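Putative uncharacterized protein tcp24 (Actinoplanes teichomyceticus, PDB 4Q38) is an acyl-CoA-dependent N-acyltransferase that probably attaches long fatty acyl chains to the sugar of teicoplanin-type glycopeptide antibiotics. Local coordinates at residues E19-A24 against D83-W88; A136-H141 against I146-G151; V162-R167 against V297-G302; W252-Q257 against W275-S280. All coordinates share one frame; numbering follows the deposited sequence. Where two conformers were deposited one is given.

Contact 1 of 4, residues E19-A24 against D83-W88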
# COMPACT_ATOMS: atom_id res chain seq x y z
N GLU A 19 11.54 -23.48 -11.09
CA GLU A 19 12.02 -24.29 -9.97
C GLU A 19 13.42 -23.90 -9.51
O GLU A 19 13.69 -23.88 -8.31
CB GLU A 19 11.96 -25.79 -10.30
CG GLU A 19 10.64 -26.45 -9.93
CD GLU A 19 10.31 -26.31 -8.45
OE1 GLU A 19 10.99 -26.94 -7.61
OE2 GLU A 19 9.36 -25.57 -8.12
N THR A 20 14.31 -23.60 -10.46
CA THR A 20 15.67 -23.17 -10.16
C THR A 20 15.67 -21.80 -9.47
O THR A 20 16.38 -21.59 -8.49
CB THR A 20 16.55 -23.16 -11.43
OG1 THR A 20 16.54 -24.47 -12.02
CG2 THR A 20 18.00 -22.79 -11.12
N VAL A 21 14.85 -20.89 -9.99
CA VAL A 21 14.63 -19.58 -9.37
C VAL A 21 14.12 -19.76 -7.94
O VAL A 21 14.71 -19.22 -7.00
CB VAL A 21 13.67 -18.71 -10.21
CG1 VAL A 21 13.31 -17.42 -9.49
CG2 VAL A 21 14.27 -18.40 -11.57
N ARG A 22 13.06 -20.56 -7.79
CA ARG A 22 12.45 -20.79 -6.47
C ARG A 22 13.48 -21.28 -5.45
O ARG A 22 13.54 -20.77 -4.33
CB ARG A 22 11.31 -21.80 -6.58
CG ARG A 22 10.45 -21.88 -5.32
CD ARG A 22 9.41 -22.99 -5.40
NE ARG A 22 10.01 -24.32 -5.47
CZ ARG A 22 10.53 -24.98 -4.43
NH1 ARG A 22 10.53 -24.44 -3.22
NH2 ARG A 22 11.04 -26.19 -4.62
N ILE A 23 14.27 -22.27 -5.86
CA ILE A 23 15.26 -22.90 -4.98
C ILE A 23 16.42 -21.94 -4.67
O ILE A 23 16.81 -21.80 -3.51
CB ILE A 23 15.74 -24.26 -5.56
CG1 ILE A 23 14.60 -25.29 -5.51
CG2 ILE A 23 16.96 -24.78 -4.81
CD1 ILE A 23 14.76 -26.47 -6.44
N ALA A 24 16.93 -21.27 -5.69
CA ALA A 24 18.00 -20.27 -5.52
C ALA A 24 17.62 -19.18 -4.53
O ALA A 24 18.43 -18.80 -3.68
CB ALA A 24 18.38 -19.66 -6.86
N ASP A 83 23.20 -11.70 -10.27
CA ASP A 83 21.92 -12.00 -9.60
C ASP A 83 20.89 -12.53 -10.60
O ASP A 83 19.83 -11.93 -10.75
CB ASP A 83 21.37 -10.72 -8.95
CG ASP A 83 22.38 -10.05 -8.03
OD1 ASP A 83 22.62 -10.60 -6.93
OD2 ASP A 83 22.91 -8.99 -8.39
N PRO A 84 21.20 -13.66 -11.28
CA PRO A 84 20.32 -14.10 -12.37
C PRO A 84 18.91 -14.51 -11.94
O PRO A 84 17.96 -14.21 -12.66
CB PRO A 84 21.07 -15.30 -12.98
CG PRO A 84 21.96 -15.79 -11.89
CD PRO A 84 22.37 -14.56 -11.13
N ALA A 85 18.79 -15.19 -10.81
CA ALA A 85 17.49 -15.65 -10.33
C ALA A 85 16.65 -14.45 -9.91
O ALA A 85 15.48 -14.34 -10.28
CB ALA A 85 17.64 -16.62 -9.17
N LEU A 86 17.27 -13.54 -9.17
CA LEU A 86 16.59 -12.32 -8.75
C LEU A 86 16.17 -11.47 -9.95
O LEU A 86 15.05 -10.94 -9.98
CB LEU A 86 17.49 -11.52 -7.79
CG LEU A 86 16.77 -10.45 -6.97
CD1 LEU A 86 17.40 -10.32 -5.60
CD2 LEU A 86 16.77 -9.11 -7.70
N TRP A 87 17.05 -11.37 -10.95
CA TRP A 87 16.75 -10.59 -12.15
C TRP A 87 15.62 -11.18 -12.95
O TRP A 87 14.75 -10.45 -13.42
CB TRP A 87 17.99 -10.40 -13.03
CG TRP A 87 17.84 -9.19 -13.92
CD1 TRP A 87 17.35 -9.15 -15.22
CD2 TRP A 87 18.13 -7.79 -13.59
NE1 TRP A 87 17.33 -7.87 -15.71
CE2 TRP A 87 17.78 -7.00 -14.78
CE3 TRP A 87 18.63 -7.13 -12.46
CZ2 TRP A 87 17.95 -5.62 -14.82
CZ3 TRP A 87 18.80 -5.73 -12.52
CH2 TRP A 87 18.46 -5.00 -13.67
N TRP A 88 15.63 -12.51 -13.09
CA TRP A 88 14.55 -13.24 -13.77
C TRP A 88 13.22 -12.86 -13.18
O TRP A 88 12.26 -12.55 -13.90
CB TRP A 88 14.79 -14.74 -13.61
CG TRP A 88 13.79 -15.64 -14.31
CD1 TRP A 88 13.92 -16.21 -15.58
CD2 TRP A 88 12.51 -16.16 -13.79
NE1 TRP A 88 12.84 -17.00 -15.87
CE2 TRP A 88 11.95 -17.01 -14.85
CE3 TRP A 88 11.80 -15.99 -12.60
CZ2 TRP A 88 10.73 -17.66 -14.70
CZ3 TRP A 88 10.57 -16.65 -12.46
CH2 TRP A 88 10.05 -17.47 -13.49

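Contact 2 of 4, residues A136-H141 against I146-G151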
# COMPACT_ATOMS: atom_id res chain seq x y z
N ALA A 136 6.63 3.24 -16.71
CA ALA A 136 5.35 2.75 -17.22
C ALA A 136 4.13 3.46 -16.59
O ALA A 136 3.23 3.92 -17.30
CB ALA A 136 5.24 1.24 -17.01
N VAL A 137 4.10 3.56 -15.26
CA VAL A 137 2.92 4.19 -14.63
C VAL A 137 2.88 5.69 -14.93
O VAL A 137 1.81 6.25 -15.11
CB VAL A 137 2.77 3.87 -13.12
CG1 VAL A 137 3.86 4.54 -12.27
CG2 VAL A 137 1.38 4.26 -12.63
N ARG A 138 4.05 6.33 -15.02
CA ARG A 138 4.10 7.76 -15.36
C ARG A 138 3.58 8.01 -16.78
O ARG A 138 2.94 9.04 -17.04
CB ARG A 138 5.52 8.34 -15.18
CG ARG A 138 5.98 8.49 -13.73
CD ARG A 138 5.16 9.51 -12.97
NE ARG A 138 5.34 10.87 -13.49
CZ ARG A 138 4.37 11.77 -13.62
NH1 ARG A 138 3.10 11.47 -13.29
NH2 ARG A 138 4.65 12.97 -14.10
N ARG A 139 3.84 7.08 -17.70
CA ARG A 139 3.29 7.16 -19.06
C ARG A 139 1.77 7.03 -19.03
O ARG A 139 1.07 7.75 -19.73
CB ARG A 139 3.89 6.09 -19.98
CG ARG A 139 5.34 6.35 -20.37
CD ARG A 139 5.78 5.48 -21.54
NE ARG A 139 5.84 4.04 -21.22
CZ ARG A 139 6.87 3.43 -20.64
NH1 ARG A 139 7.96 4.11 -20.28
NH2 ARG A 139 6.82 2.13 -20.40
N PHE A 140 1.27 6.12 -18.19
CA PHE A 140 -0.17 5.96 -18.00
C PHE A 140 -0.80 7.24 -17.43
O PHE A 140 -1.83 7.69 -17.94
CB PHE A 140 -0.49 4.73 -17.13
CG PHE A 140 -1.97 4.48 -16.96
CD1 PHE A 140 -2.74 4.00 -18.02
CD2 PHE A 140 -2.58 4.72 -15.73
CE1 PHE A 140 -4.10 3.77 -17.86
CE2 PHE A 140 -3.94 4.48 -15.56
CZ PHE A 140 -4.70 4.01 -16.63
N HIS A 141 -0.18 7.82 -16.39
CA HIS A 141 -0.61 9.12 -15.85
C HIS A 141 -0.74 10.17 -16.93
O HIS A 141 -1.75 10.90 -17.00
CB HIS A 141 0.34 9.64 -14.75
CG HIS A 141 0.33 8.83 -13.47
ND1 HIS A 141 1.33 8.91 -12.56
CD2 HIS A 141 -0.59 7.91 -12.97
CE1 HIS A 141 1.05 8.09 -11.52
NE2 HIS A 141 -0.12 7.47 -11.78
N ILE A 146 -3.39 13.08 -16.08
CA ILE A 146 -3.19 13.30 -14.64
C ILE A 146 -2.09 14.36 -14.46
O ILE A 146 -1.01 14.22 -15.02
CB ILE A 146 -2.73 12.01 -13.92
CG1 ILE A 146 -3.58 10.79 -14.32
CG2 ILE A 146 -2.64 12.21 -12.41
CD1 ILE A 146 -4.99 10.77 -13.78
N PRO A 147 -2.35 15.41 -13.66
CA PRO A 147 -1.27 16.38 -13.39
C PRO A 147 -0.04 15.72 -12.77
O PRO A 147 -0.17 14.80 -11.94
CB PRO A 147 -1.91 17.34 -12.37
CG PRO A 147 -3.37 17.22 -12.59
CD PRO A 147 -3.60 15.78 -12.97
N ASP A 148 1.14 16.19 -13.16
CA ASP A 148 2.40 15.64 -12.67
C ASP A 148 2.49 15.64 -11.14
O ASP A 148 3.00 14.69 -10.56
CB ASP A 148 3.59 16.41 -13.24
CG ASP A 148 3.82 16.15 -14.71
OD1 ASP A 148 3.38 15.09 -15.23
OD2 ASP A 148 4.45 17.01 -15.36
N GLU A 149 2.00 16.71 -10.51
CA GLU A 149 2.09 16.82 -9.05
C GLU A 149 1.26 15.75 -8.35
O GLU A 149 1.65 15.26 -7.29
CB GLU A 149 1.68 18.22 -8.56
CG GLU A 149 0.20 18.54 -8.71
CD GLU A 149 -0.11 20.02 -8.57
OE1 GLU A 149 -0.38 20.68 -9.60
OE2 GLU A 149 -0.09 20.51 -7.42
N VAL A 150 0.13 15.38 -8.95
CA VAL A 150 -0.74 14.34 -8.40
C VAL A 150 -0.07 12.98 -8.58
O VAL A 150 -0.04 12.18 -7.65
CB VAL A 150 -2.16 14.37 -9.03
CG1 VAL A 150 -2.98 13.18 -8.57
CG2 VAL A 150 -2.87 15.67 -8.70
N GLY A 151 0.47 12.75 -9.77
CA GLY A 151 1.20 11.51 -10.06
C GLY A 151 2.33 11.27 -9.07
O GLY A 151 2.43 10.19 -8.49
O HOH W 1 1.41 13.13 -15.10

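Contact 3 of 4, residues V162-R167 against V297-G302. With COA (coenzyme A), chain D.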
# COMPACT_ATOMS: atom_id res chain seq x y z
N VAL A 162 8.67 2.16 2.85
CA VAL A 162 10.06 1.84 3.17
C VAL A 162 10.36 2.19 4.65
O VAL A 162 10.87 1.36 5.40
CB VAL A 162 11.03 2.54 2.20
CG1 VAL A 162 12.47 2.31 2.60
CG2 VAL A 162 10.80 2.03 0.78
N ALA A 163 10.01 3.42 5.05
CA ALA A 163 10.21 3.87 6.45
C ALA A 163 9.50 2.96 7.45
O ALA A 163 10.06 2.61 8.49
CB ALA A 163 9.75 5.31 6.62
N ILE A 164 8.27 2.57 7.12
CA ILE A 164 7.49 1.63 7.94
C ILE A 164 8.22 0.30 8.11
O ILE A 164 8.26 -0.24 9.21
CB ILE A 164 6.07 1.40 7.37
CG1 ILE A 164 5.17 2.61 7.69
CG2 ILE A 164 5.47 0.09 7.87
CD1 ILE A 164 3.95 2.71 6.79
N HIS A 165 8.78 -0.25 7.03
CA HIS A 165 9.51 -1.51 7.16
C HIS A 165 10.58 -1.41 8.22
O HIS A 165 10.69 -2.29 9.09
CB HIS A 165 10.11 -1.97 5.83
CG HIS A 165 10.80 -3.31 5.92
ND1 HIS A 165 12.01 -3.46 6.50
CD2 HIS A 165 10.40 -4.57 5.50
CE1 HIS A 165 12.36 -4.76 6.45
NE2 HIS A 165 11.39 -5.44 5.84
N ARG A 166 11.36 -0.34 8.18
CA ARG A 166 12.49 -0.16 9.08
C ARG A 166 12.03 0.05 10.52
O ARG A 166 12.64 -0.49 11.45
CB ARG A 166 13.39 0.98 8.62
CG ARG A 166 14.63 1.19 9.48
CD ARG A 166 15.52 2.30 8.92
NE ARG A 166 16.08 1.94 7.61
CZ ARG A 166 17.23 1.31 7.42
NH1 ARG A 166 17.98 0.93 8.46
NH2 ARG A 166 17.64 1.05 6.18
N ARG A 167 10.97 0.83 10.71
CA ARG A 167 10.40 1.02 12.06
C ARG A 167 9.93 -0.32 12.63
O ARG A 167 10.17 -0.63 13.80
CB ARG A 167 9.24 2.04 12.02
CG ARG A 167 8.62 2.37 13.38
CD ARG A 167 7.25 3.03 13.23
NE ARG A 167 7.24 4.04 12.16
CZ ARG A 167 6.17 4.42 11.47
NH1 ARG A 167 4.97 3.89 11.70
NH2 ARG A 167 6.29 5.34 10.52
N VAL A 297 -1.66 1.23 14.64
CA VAL A 297 -1.35 2.03 15.82
C VAL A 297 0.09 1.82 16.30
O VAL A 297 0.72 2.76 16.76
CB VAL A 297 -2.37 1.80 16.97
CG1 VAL A 297 -1.97 2.54 18.23
CG2 VAL A 297 -3.76 2.27 16.53
N PHE A 298 0.59 0.59 16.18
CA PHE A 298 1.91 0.25 16.72
C PHE A 298 2.89 -0.36 15.72
O PHE A 298 4.05 -0.60 16.08
CB PHE A 298 1.77 -0.76 17.86
CG PHE A 298 0.89 -0.32 18.99
CD1 PHE A 298 1.34 0.63 19.91
CD2 PHE A 298 -0.37 -0.88 19.16
CE1 PHE A 298 0.53 1.03 20.97
CE2 PHE A 298 -1.19 -0.48 20.22
CZ PHE A 298 -0.73 0.46 21.12
N ARG A 299 2.44 -0.64 14.50
CA ARG A 299 3.20 -1.49 13.55
C ARG A 299 3.65 -2.74 14.29
O ARG A 299 4.84 -3.07 14.35
CB ARG A 299 4.40 -0.75 12.95
CG ARG A 299 4.06 0.51 12.15
CD ARG A 299 3.18 0.22 10.94
NE ARG A 299 2.63 1.46 10.40
CZ ARG A 299 1.79 1.53 9.38
NH1 ARG A 299 1.39 0.42 8.76
NH2 ARG A 299 1.33 2.71 8.97
N TYR A 300 2.66 -3.42 14.87
CA TYR A 300 2.88 -4.52 15.79
C TYR A 300 3.67 -5.66 15.15
O TYR A 300 3.34 -6.13 14.07
CB TYR A 300 1.54 -5.04 16.30
CG TYR A 300 1.65 -6.06 17.41
CD1 TYR A 300 2.21 -5.71 18.64
CD2 TYR A 300 1.19 -7.36 17.23
CE1 TYR A 300 2.31 -6.64 19.66
CE2 TYR A 300 1.29 -8.30 18.24
CZ TYR A 300 1.85 -7.93 19.45
OH TYR A 300 1.96 -8.86 20.47
N ASN A 301 4.72 -6.09 15.85
CA ASN A 301 5.52 -7.22 15.42
C ASN A 301 5.73 -8.22 16.56
O ASN A 301 6.85 -8.67 16.82
CB ASN A 301 6.85 -6.74 14.83
CG ASN A 301 7.63 -7.86 14.14
OD1 ASN A 301 8.85 -7.90 14.22
ND2 ASN A 301 6.92 -8.75 13.47
N GLY A 302 4.64 -8.55 17.26
CA GLY A 302 4.63 -9.63 18.23
C GLY A 302 5.16 -9.31 19.62
O GLY A 302 5.33 -10.22 20.43
N1A COA D . -0.80 5.72 16.42
C2A COA D . -0.70 6.25 17.66
N3A COA D . -1.48 7.25 18.10
C4A COA D . -2.44 7.78 17.30
C5A COA D . -2.61 7.26 15.93
C6A COA D . -1.71 6.16 15.52
N6A COA D . -1.79 5.59 14.29
N7A COA D . -3.61 7.96 15.38
C8A COA D . -4.05 8.85 16.30
N9A COA D . -3.34 8.76 17.44
C1B COA D . -3.53 9.55 18.67
C2B COA D . -3.50 11.05 18.44
O2B COA D . -2.17 11.55 18.53
C3B COA D . -4.40 11.56 19.55
O3B COA D . -3.68 11.50 20.78
P3B COA D . -4.05 12.38 22.09
O7A COA D . -3.60 13.75 21.71
O8A COA D . -3.28 11.67 23.17
O9A COA D . -5.55 12.24 22.25
C4B COA D . -5.48 10.48 19.60
O4B COA D . -4.84 9.28 19.19
C5B COA D . -6.70 10.78 18.72
O5B COA D . -6.31 10.84 17.34
P1A COA D . -7.27 11.36 16.17
O1A COA D . -7.37 12.87 16.18
O2A COA D . -8.53 10.54 16.25
O3A COA D . -6.47 10.89 14.85
P2A COA D . -5.32 11.73 14.09
O4A COA D . -5.96 12.66 13.09
O5A COA D . -4.33 12.31 15.07
O6A COA D . -4.57 10.53 13.32
CBP COA D . -4.33 9.08 11.35
CCP COA D . -5.27 9.76 12.34
CDP COA D . -5.22 8.27 10.42
CEP COA D . -3.58 10.15 10.57
CAP COA D . -3.33 8.16 12.10
OAP COA D . -4.05 7.25 12.93
C9P COA D . -2.38 7.35 11.24
O9P COA D . -1.42 7.88 10.72
N8P COA D . -2.62 6.04 11.12
C7P COA D . -1.89 5.19 10.20
C6P COA D . -2.61 5.09 8.85
C5P COA D . -3.95 4.40 9.00
O5P COA D . -4.28 3.89 10.07
N4P COA D . -4.73 4.40 7.92
C3P COA D . -5.94 3.58 7.82
C2P COA D . -5.65 2.12 7.53
S1P COA D . -7.20 1.17 7.44

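Contact 4 of 4, residues W252-Q257 against W275-S280. With COA (coenzyme A), chain D.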
# COMPACT_ATOMS: atom_id res chain seq x y z
N TRP A 252 -10.26 -0.14 10.81
CA TRP A 252 -10.33 -0.10 12.27
C TRP A 252 -10.90 1.22 12.76
O TRP A 252 -11.50 1.28 13.84
CB TRP A 252 -8.94 -0.34 12.85
CG TRP A 252 -7.95 0.74 12.49
CD1 TRP A 252 -7.08 0.77 11.40
CD2 TRP A 252 -7.69 1.99 13.21
NE1 TRP A 252 -6.33 1.92 11.40
CE2 TRP A 252 -6.64 2.69 12.46
CE3 TRP A 252 -8.21 2.59 14.37
CZ2 TRP A 252 -6.14 3.92 12.86
CZ3 TRP A 252 -7.70 3.83 14.76
CH2 TRP A 252 -6.69 4.48 14.02
N MET A 253 -10.73 2.28 11.95
CA MET A 253 -11.14 3.66 12.27
C MET A 253 -12.64 3.84 12.41
O MET A 253 -13.11 4.77 13.07
CB MET A 253 -10.73 4.61 11.15
CG MET A 253 -9.33 5.16 11.21
SD MET A 253 -9.21 6.28 9.81
CE MET A 253 -7.53 5.97 9.30
N LEU A 254 -13.38 2.98 11.72
CA LEU A 254 -14.82 3.09 11.68
C LEU A 254 -15.48 2.30 12.81
O LEU A 254 -16.69 2.26 12.88
CB LEU A 254 -15.34 2.63 10.31
CG LEU A 254 -15.11 3.64 9.18
CD1 LEU A 254 -15.54 3.05 7.84
CD2 LEU A 254 -15.84 4.96 9.46
N ASP A 255 -14.68 1.65 13.65
CA ASP A 255 -15.20 0.87 14.78
C ASP A 255 -15.80 1.79 15.84
O ASP A 255 -15.07 2.54 16.50
CB ASP A 255 -14.08 0.03 15.40
CG ASP A 255 -14.59 -0.96 16.46
OD1 ASP A 255 -15.75 -0.83 16.93
OD2 ASP A 255 -13.82 -1.87 16.80
N PRO A 256 -17.12 1.75 16.02
CA PRO A 256 -17.77 2.64 17.01
C PRO A 256 -17.32 2.39 18.46
O PRO A 256 -17.56 3.22 19.32
CB PRO A 256 -19.26 2.31 16.87
CG PRO A 256 -19.39 1.60 15.56
CD PRO A 256 -18.10 0.87 15.36
N GLN A 257 -16.65 1.27 18.71
CA GLN A 257 -16.09 1.00 20.04
C GLN A 257 -15.05 2.02 20.48
O GLN A 257 -14.78 2.15 21.66
CB GLN A 257 -15.49 -0.39 20.11
CG GLN A 257 -16.49 -1.52 20.04
CD GLN A 257 -15.79 -2.87 20.06
OE1 GLN A 257 -15.00 -3.18 19.16
NE2 GLN A 257 -16.06 -3.66 21.09
N TRP A 275 -20.10 9.03 8.46
CA TRP A 275 -20.15 7.74 7.76
C TRP A 275 -21.37 6.93 8.08
O TRP A 275 -21.87 6.97 9.20
CB TRP A 275 -18.89 6.93 8.05
CG TRP A 275 -17.71 7.52 7.31
CD1 TRP A 275 -17.07 8.73 7.57
CD2 TRP A 275 -17.03 6.96 6.14
NE1 TRP A 275 -16.06 8.95 6.66
CE2 TRP A 275 -15.99 7.92 5.77
CE3 TRP A 275 -17.18 5.80 5.38
CZ2 TRP A 275 -15.13 7.71 4.69
CZ3 TRP A 275 -16.32 5.60 4.29
CH2 TRP A 275 -15.31 6.53 3.96
N THR A 276 -21.86 6.19 7.09
CA THR A 276 -22.96 5.25 7.27
C THR A 276 -22.38 3.84 7.20
O THR A 276 -21.91 3.42 6.15
CB THR A 276 -24.03 5.41 6.18
OG1 THR A 276 -24.48 6.78 6.15
CG2 THR A 276 -25.23 4.49 6.45
N LEU A 277 -22.40 3.13 8.33
CA LEU A 277 -21.83 1.79 8.39
C LEU A 277 -22.80 0.80 7.75
O LEU A 277 -24.01 0.89 7.96
CB LEU A 277 -21.52 1.39 9.83
CG LEU A 277 -20.54 2.29 10.59
CD1 LEU A 277 -20.25 1.69 11.95
CD2 LEU A 277 -19.25 2.50 9.79
N THR A 278 -22.26 -0.12 6.96
CA THR A 278 -23.11 -1.01 6.16
C THR A 278 -22.99 -2.48 6.56
O THR A 278 -23.81 -3.30 6.16
CB THR A 278 -22.82 -0.87 4.65
OG1 THR A 278 -21.41 -1.03 4.41
CG2 THR A 278 -23.27 0.48 4.14
N ASP A 279 -21.95 -2.82 7.32
CA ASP A 279 -21.82 -4.17 7.85
C ASP A 279 -22.59 -4.32 9.17
O ASP A 279 -22.89 -3.34 9.85
CB ASP A 279 -20.34 -4.59 8.00
CG ASP A 279 -19.52 -3.63 8.87
OD1 ASP A 279 -19.97 -2.50 9.13
OD2 ASP A 279 -18.41 -4.01 9.29
N SER A 280 -22.91 -5.57 9.50
CA SER A 280 -23.57 -5.91 10.74
C SER A 280 -22.64 -5.66 11.92
O SER A 280 -21.42 -5.76 11.78
CB SER A 280 -23.95 -7.38 10.72
OG SER A 280 -24.79 -7.63 9.61
N1A COA D . -0.80 5.72 16.42
C2A COA D . -0.70 6.25 17.66
N3A COA D . -1.48 7.25 18.10
C4A COA D . -2.44 7.78 17.30
C5A COA D . -2.61 7.26 15.93
C6A COA D . -1.71 6.16 15.52
N6A COA D . -1.79 5.59 14.29
N7A COA D . -3.61 7.96 15.38
C8A COA D . -4.05 8.85 16.30
N9A COA D . -3.34 8.76 17.44
C1B COA D . -3.53 9.55 18.67
C2B COA D . -3.50 11.05 18.44
O2B COA D . -2.17 11.55 18.53
C3B COA D . -4.40 11.56 19.55
O3B COA D . -3.68 11.50 20.78
P3B COA D . -4.05 12.38 22.09
O7A COA D . -3.60 13.75 21.71
O8A COA D . -3.28 11.67 23.17
O9A COA D . -5.55 12.24 22.25
C4B COA D . -5.48 10.48 19.60
O4B COA D . -4.84 9.28 19.19
C5B COA D . -6.70 10.78 18.72
O5B COA D . -6.31 10.84 17.34
P1A COA D . -7.27 11.36 16.17
O1A COA D . -7.37 12.87 16.18
O2A COA D . -8.53 10.54 16.25
O3A COA D . -6.47 10.89 14.85
P2A COA D . -5.32 11.73 14.09
O4A COA D . -5.96 12.66 13.09
O5A COA D . -4.33 12.31 15.07
O6A COA D . -4.57 10.53 13.32
CBP COA D . -4.33 9.08 11.35
CCP COA D . -5.27 9.76 12.34
CDP COA D . -5.22 8.27 10.42
CEP COA D . -3.58 10.15 10.57
CAP COA D . -3.33 8.16 12.10
OAP COA D . -4.05 7.25 12.93
C9P COA D . -2.38 7.35 11.24
O9P COA D . -1.42 7.88 10.72
N8P COA D . -2.62 6.04 11.12
C7P COA D . -1.89 5.19 10.20
C6P COA D . -2.61 5.09 8.85
C5P COA D . -3.95 4.40 9.00
O5P COA D . -4.28 3.89 10.07
N4P COA D . -4.73 4.40 7.92
C3P COA D . -5.94 3.58 7.82
C2P COA D . -5.65 2.12 7.53
S1P COA D . -7.20 1.17 7.44

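Contact 1 of 4, residues E19-A24 against D83-W88
With CG1 trans to its backbone N (chi1 173°) and CG2 trans to the carbonyl carbon, Val21 turns both methyls to helix 84-98. Trp88 also swings its CG away from its own N (chi1 -177°), which carries the indole to Val21. The two side chains cross at about a right angle. CG2 of Val21 lies over one face of the indole, displaced toward the rim. It is 3.6 Å from Trp88 CE3 and 4.0 Å from the centroid of the six-membered ring, a CH-pi contact. The other methyl does two jobs. Val21 CG1 lies 3.7 Å from Trp88 CE3 and 3.8 Å from the carbonyl O of Ala85.

This packs helix 18-25, close to the N-terminus, on helix 84-98, which lies in the N-acyltransferase N-terminal domain. Their short segments approach to 9.2 Å between axes at an angle of 117°. The close pass is made where Val21 faces Ala85, with CA atoms 5.0 Å apart. Small residues line the rest of the seam: Ala24 CB meets Ala85 CB at 3.9 Å. No hydrogen bond spans the two segments.

Within helix 18-25, Arg22 forms a salt bridge with Glu19. It grips the acid side-on, NE to OE2 and NH2 to OE1, both on the syn sides of the carboxylate. Arg22 NH1 also bonds Leu27 O. Helix 32-41 packs against both partners: Arg22 and Trp88 each touch Leu35. Arg92, one turn further along helix 84-98, makes a cation-pi contact with the indole and hydrogen-bonds Trp88 O.

Contact 2 of 4, residues A136-H141 against I146-G151
Arg138 and Asp148 form a salt bridge across a short connection between two consecutive helices of the N-acyltransferase N-terminal domain. Helix 125-143 ends two residues beyond the segment 136-141, and helix 148-155 begins a few residues later. Arg138 NH2 donates to Asp148 OD1 at 2.7 Å, with the carboxylate oxygen near the plane of the guanidinium. The donor comes from above the carboxylate plane, 59° out of it, and the two flat groups are turned 79° apart. The arginine chain reaches this place by bending at both chi2 and chi3 (each -66°).

The second terminal nitrogen has two acceptors. Arg138 NH1 donates to His141 ND1 at 3.2 Å, almost in the plane of both groups. The same NH1 gives a hydrogen bond to a water at 3.0 Å. That water donates in turn to Ile146 O at 2.7 Å and to Asp148 OD1 at 2.8 Å. It therefore satisfies a backbone carbonyl in the turn and gives OD1 a second donor. The bond to ND1 also helps to fix the rotation of the imidazole. Arg138 also makes a cation-pi contact with Trp152.

The backbone closes the turn with one bond, Ile146 N to His141 O at 2.9 Å. The Ile146 side chain also touches Phe234 and His238 of helix 221-238, and Tyr189 of strand 188-191. Tyr189 also meets the His141 ring. Gly151 brings its bare backbone to that ring: its CA lies 3.6 Å from His141 ND1.

Contact 3 of 4, residues V162-R167 against V297-G302
Arg299 points its CB at helix 157-169, and its side chain touches Ile164 and Arg167 almost all the way along. CG is trans to the carbonyl carbon (chi1 -60°) and lies 3.5 Å from Arg167 NH1. The chain then bends at chi2. CD passes the branch methyl of Ile164, with CG2 at 3.8 Å. NE is 3.6 Å from Arg167 NH1, which sits near the plane of the Arg299 guanidinium. Ile164 CD1 lies over one face of that group, toward its rim, 3.4 Å from Arg299 NH2.

The two guanidinium planes are 59° apart. A shared acid brings the two arginines together: Glu214 takes Arg167 NH2 on OE2 and Arg299 NH2 on OE1. Arg299 NH1 has its own salt bridge, to Glu295 OE2. The two acids probably offset the closeness of the two arginines; Arg299 is buried, Arg167 exposed.

At the other end of the segment the protein meets coenzyme A. Val297 O is 3.3 Å from N1A of the adenine.

The contact joins the two domains. Helix 157-169 belongs to the N-terminal one. Arg299 follows helix 290-298 of the GNAT-like domain, which packs through Val297 and Phe298 on helix 313-323.

Contact 4 of 4, residues W252-Q257 against W275-S280
Leu254 and Trp275 cross at about a right angle, with Leu254 CD2 3.8 Å from Trp275 CG. This is an off-centre CH-pi contact with the five-membered ring. The other methyl, Leu254 CD1, reaches along the same indole to CE3 at 4.0 Å.

Leu277 meets the base of the Leu254 side chain. Its CD2 touches Leu254 CB at 3.9 Å, while its CD1 turns to Pro256 CG at 3.7 Å. Leu277 thus touches both Leu254 and Pro256. Asp255, just before the proline, accepts on OD1 from Gln257 N, an Asx turn.

The same loop binds the cofactor. With CG between its backbone N and carbonyl carbon (chi1 64°), Trp252 turns its indole to coenzyme A. NE1 donates to the pantetheine carbonyl O5P at 3.1 Å, with O5P near the ring plane. Phe296 meets this indole with planes about 20° apart. Met253, Leu254 and Trp275 also touch the decanoylated glucosamine, so Leu254 and Trp275 form part of the wall of the pocket for this ligand.

The loop follows strand 246-251 of the GNAT-like sheet. Short strand 276-277 is the outermost strand on its side and pairs with strand 331-336, while Trp252 packs on helices 290-298 and 313-323.

Overall arrangement
Contacts 1 and 2 lie in the helical N-terminal part, contact 4 in the GNAT-like domain, and contact 3 spans the two. Contacts 1, 2 and 3 are largely buried; contact 4 is partly so. Contacts 1 and 4 are apolar, each with a methyl in CH-pi contact with an indole, but contact 1 is far from the ligands and contact 4 lines them. Contacts 2 and 3 are built on arginines: one pairs with an acid and a water across a short turn, the other shares a glutamate between domains. Helices 148-155 and 157-169 are consecutive and link contacts 2 and 3. Contacts 3 and 4 come within about 4 Å, nearest atoms, and both touch coenzyme A.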